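Local coordinates for protein phosphatase 2C (Toxoplasma gondii, PDB 3D8K) that belongs to the PP2C family of metal-dependent protein phosphatases and probably removes phosphate from phosphoserine and phosphothreonine residues of proteins, with manganese as cofactor, at residues G59-A67 with D95-S105; I168-C178 with H188-S196. One frame throughout, in Å; residues are numbered along the deposited sequence.

Interaction 1 (G59-A67 with D95-S105); sequences GRHSAMWLA and DLRAANLPGGS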
ATOM      1  N   GLY C  59     -37.859   0.649 -21.510  1.00 42.28           N
ATOM      2  CA  GLY C  59     -37.132  -0.426 -20.880  1.00 41.76           C
ATOM      3  C   GLY C  59     -35.903   0.138 -20.184  1.00 41.27           C
ATOM      4  O   GLY C  59     -35.238   1.038 -20.711  1.00 40.31           O
ATOM      5  N   ARG C  60     -35.600  -0.380 -18.997  1.00 38.88           N
ATOM      6  CA  ARG C  60     -34.438   0.085 -18.262  1.00 36.22           C
ATOM      7  C   ARG C  60     -33.298  -0.925 -18.363  1.00 35.60           C
ATOM      8  O   ARG C  60     -32.159  -0.615 -18.012  1.00 35.92           O
ATOM      9  CB  ARG C  60     -34.795   0.305 -16.795  1.00 35.76           C
ATOM     10  CG  ARG C  60     -33.691   0.975 -16.013  1.00 36.08           C
ATOM     11  CD  ARG C  60     -34.087   1.244 -14.575  1.00 37.11           C
ATOM     12  NE  ARG C  60     -34.005   0.047 -13.743  1.00 37.98           N
ATOM     13  CZ  ARG C  60     -34.191   0.040 -12.425  1.00 36.13           C
ATOM     14  NH1 ARG C  60     -34.471   1.168 -11.789  1.00 35.09           N
ATOM     15  NH2 ARG C  60     -34.097  -1.096 -11.744  1.00 35.05           N
ATOM     16  N   HIS C  61     -33.610  -2.125 -18.853  1.00 33.22           N
ATOM     17  CA  HIS C  61     -32.632  -3.212 -18.991  1.00 30.52           C
ATOM     18  C   HIS C  61     -31.409  -2.863 -19.826  1.00 28.52           C
ATOM     19  O   HIS C  61     -30.278  -3.147 -19.429  1.00 27.64           O
ATOM     20  CB  HIS C  61     -33.313  -4.453 -19.584  1.00 30.93           C
ATOM     21  CG  HIS C  61     -34.520  -4.888 -18.818  1.00 27.85           C
ATOM     22  ND1 HIS C  61     -34.454  -5.283 -17.500  1.00 26.52           N
ATOM     23  CD2 HIS C  61     -35.832  -4.878 -19.144  1.00 25.98           C
ATOM     24  CE1 HIS C  61     -35.676  -5.486 -17.044  1.00 25.42           C
ATOM     25  NE2 HIS C  61     -36.531  -5.245 -18.022  1.00 25.77           N
ATOM     26  N   SER C  62     -31.630  -2.260 -20.986  1.00 26.24           N
ATOM     27  CA  SER C  62     -30.511  -1.887 -21.831  1.00 25.78           C
ATOM     28  C   SER C  62     -29.653  -0.790 -21.188  1.00 24.84           C
ATOM     29  O   SER C  62     -28.437  -0.750 -21.365  1.00 23.32           O
ATOM     30  CB  SER C  62     -31.015  -1.461 -23.209  1.00 26.16           C
ATOM     31  OG  SER C  62     -31.199  -2.600 -24.028  1.00 25.53           O
ATOM     32  N   ALA C  63     -30.282   0.102 -20.439  1.00 24.13           N
ATOM     33  CA  ALA C  63     -29.534   1.150 -19.762  1.00 23.64           C
ATOM     34  C   ALA C  63     -28.779   0.521 -18.588  1.00 23.07           C
ATOM     35  O   ALA C  63     -27.570   0.683 -18.455  1.00 23.47           O
ATOM     36  CB  ALA C  63     -30.479   2.200 -19.259  1.00 22.14           C
HETATM   37  N   MSE C  64     -29.511  -0.223 -17.763  1.00 23.47           N
HETATM   38  CA  MSE C  64     -28.969  -0.880 -16.569  1.00 23.85           C
HETATM   39  C   MSE C  64     -27.816  -1.851 -16.781  1.00 21.67           C
HETATM   40  O   MSE C  64     -27.036  -2.073 -15.871  1.00 19.36           O
HETATM   41  CB  MSE C  64     -30.082  -1.596 -15.804  1.00 25.36           C
HETATM   42  CG  MSE C  64     -29.638  -2.138 -14.480  1.00 30.62           C
HETATM   43 SE   MSE C  64     -28.919  -0.730 -13.270  1.00 45.10          SE
HETATM   44  CE  MSE C  64     -30.670   0.096 -12.791  1.00 37.48           C
ATOM     45  N   TRP C  65     -27.717  -2.430 -17.972  1.00 21.00           N
ATOM     46  CA  TRP C  65     -26.635  -3.358 -18.289  1.00 20.25           C
ATOM     47  C   TRP C  65     -25.403  -2.504 -18.530  1.00 20.56           C
ATOM     48  O   TRP C  65     -24.293  -2.808 -18.090  1.00 19.25           O
ATOM     49  CB  TRP C  65     -26.968  -4.116 -19.571  1.00 19.83           C
ATOM     50  CG  TRP C  65     -25.919  -5.091 -19.996  1.00 19.47           C
ATOM     51  CD1 TRP C  65     -25.808  -6.392 -19.615  1.00 18.40           C
ATOM     52  CD2 TRP C  65     -24.821  -4.839 -20.879  1.00 19.80           C
ATOM     53  NE1 TRP C  65     -24.716  -6.969 -20.207  1.00 18.41           N
ATOM     54  CE2 TRP C  65     -24.090  -6.035 -20.998  1.00 19.52           C
ATOM     55  CE3 TRP C  65     -24.392  -3.713 -21.603  1.00 19.53           C
ATOM     56  CZ2 TRP C  65     -22.940  -6.147 -21.784  1.00 21.41           C
ATOM     57  CZ3 TRP C  65     -23.246  -3.817 -22.392  1.00 20.35           C
ATOM     58  CH2 TRP C  65     -22.536  -5.031 -22.482  1.00 21.80           C
ATOM     59  N   LEU C  66     -25.627  -1.422 -19.254  1.00 19.93           N
ATOM     60  CA  LEU C  66     -24.566  -0.497 -19.587  1.00 21.54           C
ATOM     61  C   LEU C  66     -23.957   0.146 -18.351  1.00 22.15           C
ATOM     62  O   LEU C  66     -22.744   0.114 -18.153  1.00 21.71           O
ATOM     63  CB  LEU C  66     -25.114   0.582 -20.512  1.00 21.04           C
ATOM     64  CG  LEU C  66     -25.582   0.095 -21.879  1.00 20.08           C
ATOM     65  CD1 LEU C  66     -26.318   1.217 -22.569  1.00 20.10           C
ATOM     66  CD2 LEU C  66     -24.405  -0.371 -22.701  1.00 16.27           C
ATOM     67  N   ALA C  67     -24.808   0.734 -17.521  1.00 23.35           N
ATOM     68  CA  ALA C  67     -24.353   1.400 -16.313  1.00 24.38           C
ATOM     69  C   ALA C  67     -23.553   0.485 -15.387  1.00 25.29           C
ATOM     70  O   ALA C  67     -22.707   0.967 -14.632  1.00 25.92           O
ATOM     71  CB  ALA C  67     -25.538   2.003 -15.568  1.00 24.85           C
ATOM     72  N   ASP C  95     -21.293  -6.866 -27.249  1.00 20.38           N
ATOM     73  CA  ASP C  95     -21.607  -7.758 -26.149  1.00 19.63           C
ATOM     74  C   ASP C  95     -23.023  -7.565 -25.644  1.00 19.45           C
ATOM     75  O   ASP C  95     -23.639  -8.492 -25.123  1.00 20.28           O
ATOM     76  CB  ASP C  95     -20.591  -7.565 -25.018  1.00 19.09           C
ATOM     77  CG  ASP C  95     -19.147  -7.791 -25.479  1.00 19.92           C
ATOM     78  OD1 ASP C  95     -18.223  -7.696 -24.641  1.00 16.52           O
ATOM     79  OD2 ASP C  95     -18.932  -8.058 -26.688  1.00 20.71           O
ATOM     80  N   LEU C  96     -23.560  -6.369 -25.812  1.00 19.99           N
ATOM     81  CA  LEU C  96     -24.920  -6.110 -25.353  1.00 20.00           C
ATOM     82  C   LEU C  96     -25.927  -6.875 -26.224  1.00 19.62           C
ATOM     83  O   LEU C  96     -26.929  -7.390 -25.730  1.00 17.08           O
ATOM     84  CB  LEU C  96     -25.191  -4.598 -25.367  1.00 18.82           C
ATOM     85  CG  LEU C  96     -26.558  -4.052 -24.960  1.00 17.51           C
ATOM     86  CD1 LEU C  96     -27.500  -4.200 -26.114  1.00 18.20           C
ATOM     87  CD2 LEU C  96     -27.085  -4.764 -23.728  1.00 14.36           C
ATOM     88  N   ARG C  97     -25.652  -6.954 -27.518  1.00 20.63           N
ATOM     89  CA  ARG C  97     -26.525  -7.686 -28.427  1.00 23.24           C
ATOM     90  C   ARG C  97     -26.683  -9.146 -27.966  1.00 24.88           C
ATOM     91  O   ARG C  97     -27.758  -9.745 -28.096  1.00 24.19           O
ATOM     92  CB  ARG C  97     -25.947  -7.635 -29.838  1.00 22.79           C
ATOM     93  CG  ARG C  97     -26.437  -8.738 -30.743  1.00 26.41           C
ATOM     94  CD  ARG C  97     -26.613  -8.249 -32.170  1.00 28.37           C
ATOM     95  NE  ARG C  97     -25.458  -7.505 -32.660  1.00 30.23           N
ATOM     96  CZ  ARG C  97     -25.457  -6.810 -33.793  1.00 32.23           C
ATOM     97  NH1 ARG C  97     -26.550  -6.771 -34.544  1.00 32.98           N
ATOM     98  NH2 ARG C  97     -24.371  -6.149 -34.177  1.00 32.92           N
ATOM     99  N   ALA C  98     -25.611  -9.704 -27.405  1.00 25.61           N
ATOM    100  CA  ALA C  98     -25.607 -11.078 -26.917  1.00 25.82           C
ATOM    101  C   ALA C  98     -26.332 -11.232 -25.583  1.00 26.39           C
ATOM    102  O   ALA C  98     -26.643 -12.340 -25.156  1.00 28.35           O
ATOM    103  CB  ALA C  98     -24.180 -11.571 -26.788  1.00 25.60           C
ATOM    104  N   ALA C  99     -26.590 -10.121 -24.913  1.00 27.09           N
ATOM    105  CA  ALA C  99     -27.291 -10.164 -23.638  1.00 27.03           C
ATOM    106  C   ALA C  99     -28.779 -10.324 -23.911  1.00 27.42           C
ATOM    107  O   ALA C  99     -29.576 -10.507 -23.003  1.00 26.67           O
ATOM    108  CB  ALA C  99     -27.035  -8.874 -22.857  1.00 27.06           C
ATOM    109  N   ASN C 100     -29.150 -10.240 -25.180  1.00 29.35           N
ATOM    110  CA  ASN C 100     -30.545 -10.363 -25.576  1.00 31.82           C
ATOM    111  C   ASN C 100     -31.461  -9.532 -24.669  1.00 30.77           C
ATOM    112  O   ASN C 100     -32.384 -10.057 -24.055  1.00 30.40           O
ATOM    113  CB  ASN C 100     -30.992 -11.844 -25.551  1.00 36.31           C
ATOM    114  CG  ASN C 100     -30.111 -12.761 -26.417  1.00 39.17           C
ATOM    115  OD1 ASN C 100     -29.995 -12.574 -27.632  1.00 40.85           O
ATOM    116  ND2 ASN C 100     -29.494 -13.764 -25.781  1.00 39.61           N
ATOM    117  N   LEU C 101     -31.204  -8.237 -24.565  1.00 29.99           N
ATOM    118  CA  LEU C 101     -32.064  -7.392 -23.750  1.00 29.30           C
ATOM    119  C   LEU C 101     -32.959  -6.591 -24.678  1.00 30.44           C
ATOM    120  O   LEU C 101     -32.620  -6.372 -25.840  1.00 31.59           O
ATOM    121  CB  LEU C 101     -31.245  -6.432 -22.901  1.00 27.06           C
ATOM    122  CG  LEU C 101     -30.277  -7.056 -21.909  1.00 26.62           C
ATOM    123  CD1 LEU C 101     -29.872  -5.994 -20.897  1.00 25.68           C
ATOM    124  CD2 LEU C 101     -30.934  -8.227 -21.199  1.00 26.28           C
ATOM    125  N   PRO C 102     -34.123  -6.149 -24.184  1.00 30.07           N
ATOM    126  CA  PRO C 102     -35.071  -5.359 -24.980  1.00 29.75           C
ATOM    127  C   PRO C 102     -34.482  -4.010 -25.425  1.00 30.08           C
ATOM    128  O   PRO C 102     -34.782  -2.977 -24.829  1.00 28.92           O
ATOM    129  CB  PRO C 102     -36.247  -5.179 -24.027  1.00 29.89           C
ATOM    130  CG  PRO C 102     -36.179  -6.399 -23.163  1.00 29.18           C
ATOM    131  CD  PRO C 102     -34.711  -6.529 -22.891  1.00 29.87           C
ATOM    132  N   GLY C 103     -33.660  -4.043 -26.474  1.00 30.75           N
ATOM    133  CA  GLY C 103     -33.008  -2.856 -27.014  1.00 30.19           C
ATOM    134  C   GLY C 103     -33.582  -1.517 -26.614  1.00 29.29           C
ATOM    135  O   GLY C 103     -34.799  -1.339 -26.634  1.00 27.83           O
ATOM    136  N   GLY C 104     -32.706  -0.580 -26.241  1.00 29.25           N
ATOM    137  CA  GLY C 104     -33.174   0.738 -25.857  1.00 29.18           C
ATOM    138  C   GLY C 104     -32.344   1.572 -24.890  1.00 28.21           C
ATOM    139  O   GLY C 104     -32.517   1.457 -23.677  1.00 28.76           O
ATOM    140  N   SER C 105     -31.444   2.408 -25.415  1.00 26.70           N
ATOM    141  CA  SER C 105     -30.640   3.303 -24.570  1.00 24.50           C
ATOM    142  C   SER C 105     -29.588   4.200 -25.231  1.00 23.79           C
ATOM    143  O   SER C 105     -28.762   3.748 -26.034  1.00 23.79           O
ATOM    144  CB  SER C 105     -29.987   2.534 -23.414  1.00 24.50           C
ATOM    145  OG  SER C 105     -29.142   3.403 -22.689  1.00 22.56           O
TER
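S62 packs against almost bare backbone: its CB lies 3.3 Å from G104 O, and its OG is 3.5 Å from G103 CA. Serine suits this buried place because it is small and its hydroxyl tolerates a polar peptide surface. G104 follows a path that favours glycine, with phi at 153°, and G59, likewise on backbone angles suited to glycine, brings its carbonyl beside that of G104. A63, next in the helix, and L66, a turn beyond S62, both meet S105; L66 CD1 is 3.6 Å from S105 OG, and F54 covers both A63 and L66 from the sheet.

Here the N-terminal part of helix 61-74 faces both the C-terminal part of helix 82-97 and the chain that runs from it into strand 106-115. In the alpha-beta-beta-alpha sandwich of PP2C phosphatases, these two helices belong to a helical layer lying on one beta sheet.

W65 closes the wider gap between the helices, its broad flat indole able to meet several aliphatic side chains at once. With CG anti to the backbone N (chi1 180°), the indole extends from the helix, and L96 slides past it in the opposite direction. L96 CD2 sits over one face in a CH-pi contact, 4.0 Å from the centroid of the six-membered ring and 29° off the ring normal. A99, with only a slim methyl, fits beside the indole, its CB 4.0 Å from W65 NE1. L101 crosses W65 at about a right angle, its CD1 3.7 Å from W65 CB, while P102 CD rests against H61 CB at 4.1 Å.

Interaction 2 (I168-C178 with H188-S196); sequences IHVASLGNSRC and HLSTPHTAS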
ATOM      1  N   ILE C 168     -11.537  17.820 -20.920  1.00 14.43           N
ATOM      2  CA  ILE C 168     -12.795  17.116 -20.983  1.00 15.72           C
ATOM      3  C   ILE C 168     -13.009  16.377 -22.284  1.00 16.08           C
ATOM      4  O   ILE C 168     -12.844  16.924 -23.368  1.00 15.12           O
ATOM      5  CB  ILE C 168     -13.966  18.067 -20.800  1.00 17.54           C
ATOM      6  CG1 ILE C 168     -13.924  18.675 -19.397  1.00 18.70           C
ATOM      7  CG2 ILE C 168     -15.272  17.329 -21.053  1.00 15.72           C
ATOM      8  CD1 ILE C 168     -14.887  19.832 -19.214  1.00 18.93           C
ATOM      9  N   HIS C 169     -13.371  15.109 -22.154  1.00 17.05           N
ATOM     10  CA  HIS C 169     -13.672  14.267 -23.302  1.00 16.23           C
ATOM     11  C   HIS C 169     -15.132  13.881 -23.189  1.00 15.88           C
ATOM     12  O   HIS C 169     -15.578  13.356 -22.164  1.00 16.82           O
ATOM     13  CB  HIS C 169     -12.843  12.988 -23.303  1.00 14.32           C
ATOM     14  CG  HIS C 169     -11.472  13.154 -23.863  1.00 15.73           C
ATOM     15  ND1 HIS C 169     -10.432  13.699 -23.140  1.00 16.96           N
ATOM     16  CD2 HIS C 169     -10.965  12.848 -25.079  1.00 16.00           C
ATOM     17  CE1 HIS C 169      -9.344  13.717 -23.885  1.00 16.61           C
ATOM     18  NE2 HIS C 169      -9.640  13.207 -25.068  1.00 17.53           N
ATOM     19  N   VAL C 170     -15.893  14.156 -24.226  1.00 13.60           N
ATOM     20  CA  VAL C 170     -17.273  13.770 -24.168  1.00 13.10           C
ATOM     21  C   VAL C 170     -17.551  12.759 -25.257  1.00 13.33           C
ATOM     22  O   VAL C 170     -17.258  12.994 -26.421  1.00 12.82           O
ATOM     23  CB  VAL C 170     -18.203  14.969 -24.344  1.00 14.47           C
ATOM     24  CG1 VAL C 170     -19.659  14.489 -24.292  1.00 15.47           C
ATOM     25  CG2 VAL C 170     -17.936  15.991 -23.262  1.00 13.11           C
ATOM     26  N   ALA C 171     -18.095  11.620 -24.858  1.00 14.41           N
ATOM     27  CA  ALA C 171     -18.459  10.564 -25.793  1.00 14.81           C
ATOM     28  C   ALA C 171     -19.971  10.554 -25.805  1.00 15.32           C
ATOM     29  O   ALA C 171     -20.578   9.900 -24.969  1.00 15.81           O
ATOM     30  CB  ALA C 171     -17.935   9.221 -25.311  1.00 12.14           C
ATOM     31  N   SER C 172     -20.575  11.294 -26.732  1.00 17.20           N
ATOM     32  CA  SER C 172     -22.034  11.356 -26.820  1.00 19.89           C
ATOM     33  C   SER C 172     -22.612  10.439 -27.894  1.00 19.85           C
ATOM     34  O   SER C 172     -22.084  10.336 -28.999  1.00 18.63           O
ATOM     35  CB  SER C 172     -22.510  12.793 -27.082  1.00 22.60           C
ATOM     36  OG  SER C 172     -22.487  13.112 -28.467  1.00 26.26           O
ATOM     37  N   LEU C 173     -23.721   9.796 -27.550  1.00 20.63           N
ATOM     38  CA  LEU C 173     -24.411   8.881 -28.448  1.00 20.41           C
ATOM     39  C   LEU C 173     -25.879   8.885 -28.071  1.00 19.15           C
ATOM     40  O   LEU C 173     -26.306   8.102 -27.230  1.00 19.81           O
ATOM     41  CB  LEU C 173     -23.854   7.461 -28.288  1.00 22.12           C
ATOM     42  CG  LEU C 173     -24.417   6.400 -29.230  1.00 23.11           C
ATOM     43  CD1 LEU C 173     -23.835   6.594 -30.628  1.00 24.44           C
ATOM     44  CD2 LEU C 173     -24.063   5.035 -28.710  1.00 23.32           C
ATOM     45  N   GLY C 174     -26.652   9.767 -28.685  1.00 18.36           N
ATOM     46  CA  GLY C 174     -28.065   9.821 -28.365  1.00 18.72           C
ATOM     47  C   GLY C 174     -28.556  11.243 -28.225  1.00 20.58           C
ATOM     48  O   GLY C 174     -27.943  12.176 -28.743  1.00 21.74           O
ATOM     49  N   ASN C 175     -29.652  11.416 -27.502  1.00 21.66           N
ATOM     50  CA  ASN C 175     -30.233  12.733 -27.328  1.00 22.94           C
ATOM     51  C   ASN C 175     -29.918  13.425 -26.006  1.00 23.78           C
ATOM     52  O   ASN C 175     -30.568  14.407 -25.657  1.00 24.60           O
ATOM     53  CB  ASN C 175     -31.748  12.652 -27.518  1.00 22.40           C
ATOM     54  CG  ASN C 175     -32.402  11.636 -26.593  1.00 24.37           C
ATOM     55  OD1 ASN C 175     -31.727  10.892 -25.875  1.00 23.92           O
ATOM     56  ND2 ASN C 175     -33.728  11.597 -26.612  1.00 25.04           N
ATOM     57  N   SER C 176     -28.937  12.934 -25.262  1.00 24.16           N
ATOM     58  CA  SER C 176     -28.598  13.596 -24.006  1.00 24.37           C
ATOM     59  C   SER C 176     -27.756  14.816 -24.332  1.00 24.70           C
ATOM     60  O   SER C 176     -27.198  14.920 -25.429  1.00 23.26           O
ATOM     61  CB  SER C 176     -27.836  12.659 -23.069  1.00 24.98           C
ATOM     62  OG  SER C 176     -28.715  11.720 -22.473  1.00 24.93           O
ATOM     63  N   ARG C 177     -27.676  15.747 -23.385  1.00 25.64           N
ATOM     64  CA  ARG C 177     -26.916  16.972 -23.599  1.00 25.46           C
ATOM     65  C   ARG C 177     -25.915  17.224 -22.490  1.00 23.93           C
ATOM     66  O   ARG C 177     -26.130  16.853 -21.339  1.00 23.33           O
ATOM     67  CB  ARG C 177     -27.873  18.153 -23.753  1.00 27.13           C
ATOM     68  CG  ARG C 177     -29.032  17.818 -24.672  1.00 31.68           C
ATOM     69  CD  ARG C 177     -29.818  19.023 -25.126  1.00 35.63           C
ATOM     70  NE  ARG C 177     -29.256  19.624 -26.335  1.00 40.52           N
ATOM     71  CZ  ARG C 177     -29.971  20.309 -27.227  1.00 41.82           C
ATOM     72  NH1 ARG C 177     -31.276  20.475 -27.044  1.00 41.95           N
ATOM     73  NH2 ARG C 177     -29.386  20.831 -28.300  1.00 42.15           N
ATOM     74  N   CYS C 178     -24.812  17.859 -22.859  1.00 23.01           N
ATOM     75  CA  CYS C 178     -23.736  18.141 -21.927  1.00 22.29           C
ATOM     76  C   CYS C 178     -23.190  19.546 -22.185  1.00 21.89           C
ATOM     77  O   CYS C 178     -22.730  19.838 -23.285  1.00 21.88           O
ATOM     78  CB  CYS C 178     -22.648  17.095 -22.132  1.00 22.45           C
ATOM     79  SG  CYS C 178     -21.247  17.259 -21.059  1.00 29.99           S
ATOM     80  N   HIS C 188     -22.033  24.289 -25.332  1.00 29.17           N
ATOM     81  CA  HIS C 188     -22.338  22.885 -25.602  1.00 28.52           C
ATOM     82  C   HIS C 188     -21.094  22.061 -25.903  1.00 28.34           C
ATOM     83  O   HIS C 188     -20.123  22.551 -26.480  1.00 27.98           O
ATOM     84  CB  HIS C 188     -23.318  22.771 -26.768  1.00 28.95           C
ATOM     85  CG  HIS C 188     -24.663  23.353 -26.480  1.00 31.89           C
ATOM     86  ND1 HIS C 188     -25.556  22.764 -25.609  1.00 33.71           N
ATOM     87  CD2 HIS C 188     -25.252  24.498 -26.900  1.00 32.93           C
ATOM     88  CE1 HIS C 188     -26.633  23.523 -25.505  1.00 33.90           C
ATOM     89  NE2 HIS C 188     -26.473  24.583 -26.277  1.00 32.61           N
ATOM     90  N   LEU C 189     -21.137  20.799 -25.503  1.00 27.36           N
ATOM     91  CA  LEU C 189     -20.031  19.890 -25.721  1.00 27.12           C
ATOM     92  C   LEU C 189     -20.437  18.774 -26.664  1.00 26.92           C
ATOM     93  O   LEU C 189     -19.596  17.983 -27.101  1.00 26.33           O
ATOM     94  CB  LEU C 189     -19.572  19.314 -24.383  1.00 27.17           C
ATOM     95  CG  LEU C 189     -18.559  20.158 -23.601  1.00 28.93           C
ATOM     96  CD1 LEU C 189     -18.723  21.650 -23.918  1.00 27.06           C
ATOM     97  CD2 LEU C 189     -18.725  19.870 -22.119  1.00 25.47           C
ATOM     98  N   SER C 190     -21.724  18.724 -26.993  1.00 25.32           N
ATOM     99  CA  SER C 190     -22.222  17.685 -27.877  1.00 25.80           C
ATOM    100  C   SER C 190     -23.417  18.118 -28.708  1.00 26.51           C
ATOM    101  O   SER C 190     -24.103  19.081 -28.387  1.00 26.26           O
ATOM    102  CB  SER C 190     -22.600  16.449 -27.064  1.00 26.14           C
ATOM    103  OG  SER C 190     -23.634  16.738 -26.133  1.00 26.37           O
ATOM    104  N   THR C 191     -23.656  17.386 -29.786  1.00 27.84           N
ATOM    105  CA  THR C 191     -24.772  17.667 -30.674  1.00 28.13           C
ATOM    106  C   THR C 191     -25.736  16.483 -30.559  1.00 29.07           C
ATOM    107  O   THR C 191     -25.345  15.332 -30.776  1.00 29.86           O
ATOM    108  CB  THR C 191     -24.294  17.780 -32.126  1.00 27.64           C
ATOM    109  OG1 THR C 191     -22.948  18.256 -32.140  1.00 27.00           O
ATOM    110  CG2 THR C 191     -25.172  18.752 -32.906  1.00 29.20           C
ATOM    111  N   PRO C 192     -27.007  16.742 -30.212  1.00 28.07           N
ATOM    112  CA  PRO C 192     -27.953  15.628 -30.089  1.00 27.04           C
ATOM    113  C   PRO C 192     -28.211  14.891 -31.410  1.00 26.58           C
ATOM    114  O   PRO C 192     -28.198  15.489 -32.496  1.00 26.09           O
ATOM    115  CB  PRO C 192     -29.203  16.303 -29.521  1.00 26.50           C
ATOM    116  CG  PRO C 192     -29.136  17.683 -30.112  1.00 27.14           C
ATOM    117  CD  PRO C 192     -27.672  18.038 -29.991  1.00 27.31           C
ATOM    118  N   HIS C 193     -28.428  13.581 -31.302  1.00 25.24           N
ATOM    119  CA  HIS C 193     -28.690  12.720 -32.458  1.00 22.97           C
ATOM    120  C   HIS C 193     -30.186  12.542 -32.680  1.00 22.68           C
ATOM    121  O   HIS C 193     -30.766  11.541 -32.288  1.00 22.11           O
ATOM    122  CB  HIS C 193     -28.032  11.366 -32.237  1.00 19.34           C
ATOM    123  CG  HIS C 193     -26.546  11.436 -32.140  1.00 17.66           C
ATOM    124  ND1 HIS C 193     -25.842  10.866 -31.106  1.00 18.70           N
ATOM    125  CD2 HIS C 193     -25.624  11.995 -32.959  1.00 19.20           C
ATOM    126  CE1 HIS C 193     -24.549  11.068 -31.293  1.00 18.45           C
ATOM    127  NE2 HIS C 193     -24.389  11.752 -32.412  1.00 14.58           N
ATOM    128  N   THR C 194     -30.799  13.520 -33.329  1.00 24.40           N
ATOM    129  CA  THR C 194     -32.234  13.497 -33.578  1.00 26.51           C
ATOM    130  C   THR C 194     -32.498  13.836 -35.034  1.00 27.25           C
ATOM    131  O   THR C 194     -31.568  14.174 -35.771  1.00 27.78           O
ATOM    132  CB  THR C 194     -32.941  14.543 -32.691  1.00 28.22           C
ATOM    133  OG1 THR C 194     -33.051  15.792 -33.388  1.00 27.77           O
ATOM    134  CG2 THR C 194     -32.123  14.784 -31.429  1.00 28.78           C
ATOM    135  N   ALA C 195     -33.757  13.766 -35.455  1.00 27.44           N
ATOM    136  CA  ALA C 195     -34.076  14.085 -36.846  1.00 29.50           C
ATOM    137  C   ALA C 195     -33.754  15.549 -37.157  1.00 29.98           C
ATOM    138  O   ALA C 195     -33.614  15.935 -38.322  1.00 29.04           O
ATOM    139  CB  ALA C 195     -35.546  13.800 -37.138  1.00 30.92           C
ATOM    140  N   SER C 196     -33.637  16.354 -36.105  1.00 30.83           N
ATOM    141  CA  SER C 196     -33.333  17.768 -36.253  1.00 30.52           C
ATOM    142  C   SER C 196     -31.935  17.955 -36.800  1.00 31.38           C
ATOM    143  O   SER C 196     -31.651  18.965 -37.434  1.00 32.95           O
ATOM    144  CB  SER C 196     -33.448  18.493 -34.909  1.00 29.06           C
ATOM    145  OG  SER C 196     -34.797  18.671 -34.526  1.00 26.54           O
TER
HETATM  146  O   HOH W   1     -25.520  15.421 -27.545  1.00 23.34           O
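Hydrogen bonds join the turn G174-N175 to H193 twice. G174 N donates to H193 ND1 (2.8 Å), reaching it in the ring plane, and H193 N donates back to G174 O (3.0 Å) from above the carbonyl plane. With chi1 at -63°, CG of H193 lies beside its own backbone N, which turns the ring edge with ND1 toward G174, the residue its own amide also binds. The positive phi of G174 (137°) suits a residue without a side chain. At the other end L189 N donates to C178 O over 2.9 Å. Between these ends a water donates a hydrogen bond to S176 O and is also hydrogen-bonded to S190 OG.

In the PP2C beta sandwich, strand 165-173 belongs to one sheet and strand 177-182 to the other, and the 188-196 loop runs alongside where the chain passes between them.

Apolar contacts fill the interior. L189, branched and flexible, meets both layers, its CB 3.9 Å from V170 CG2 and its CD2 3.8 Å from C178 SG; F257 adds to this packing. R177, which also touches helix 279-288, bends at chi3 and lays one guanidinium face on P192, with R177 NH2 3.6 Å from P192 CG.

Overall arrangement
From the N terminus, strand 48-55 leads into helix 61-74, and interaction 1 closes the excursion through helix 82-97 just before the chain re-enters the six-stranded sheet as strand 106-115. Strand 165-173, next to 106-115 in that sheet, then opens interaction 2, whose second segment returns after the short hairpin of strands 177-182 and 185-188. The two loops follow in series, neither nested nor crossing. Interaction 1 joins two helices on the sheet, whereas interaction 2 ties the two sheets to the loop before helix 198-206. Their centres lie 20 Å apart and their nearest atoms about 5 Å, without touching.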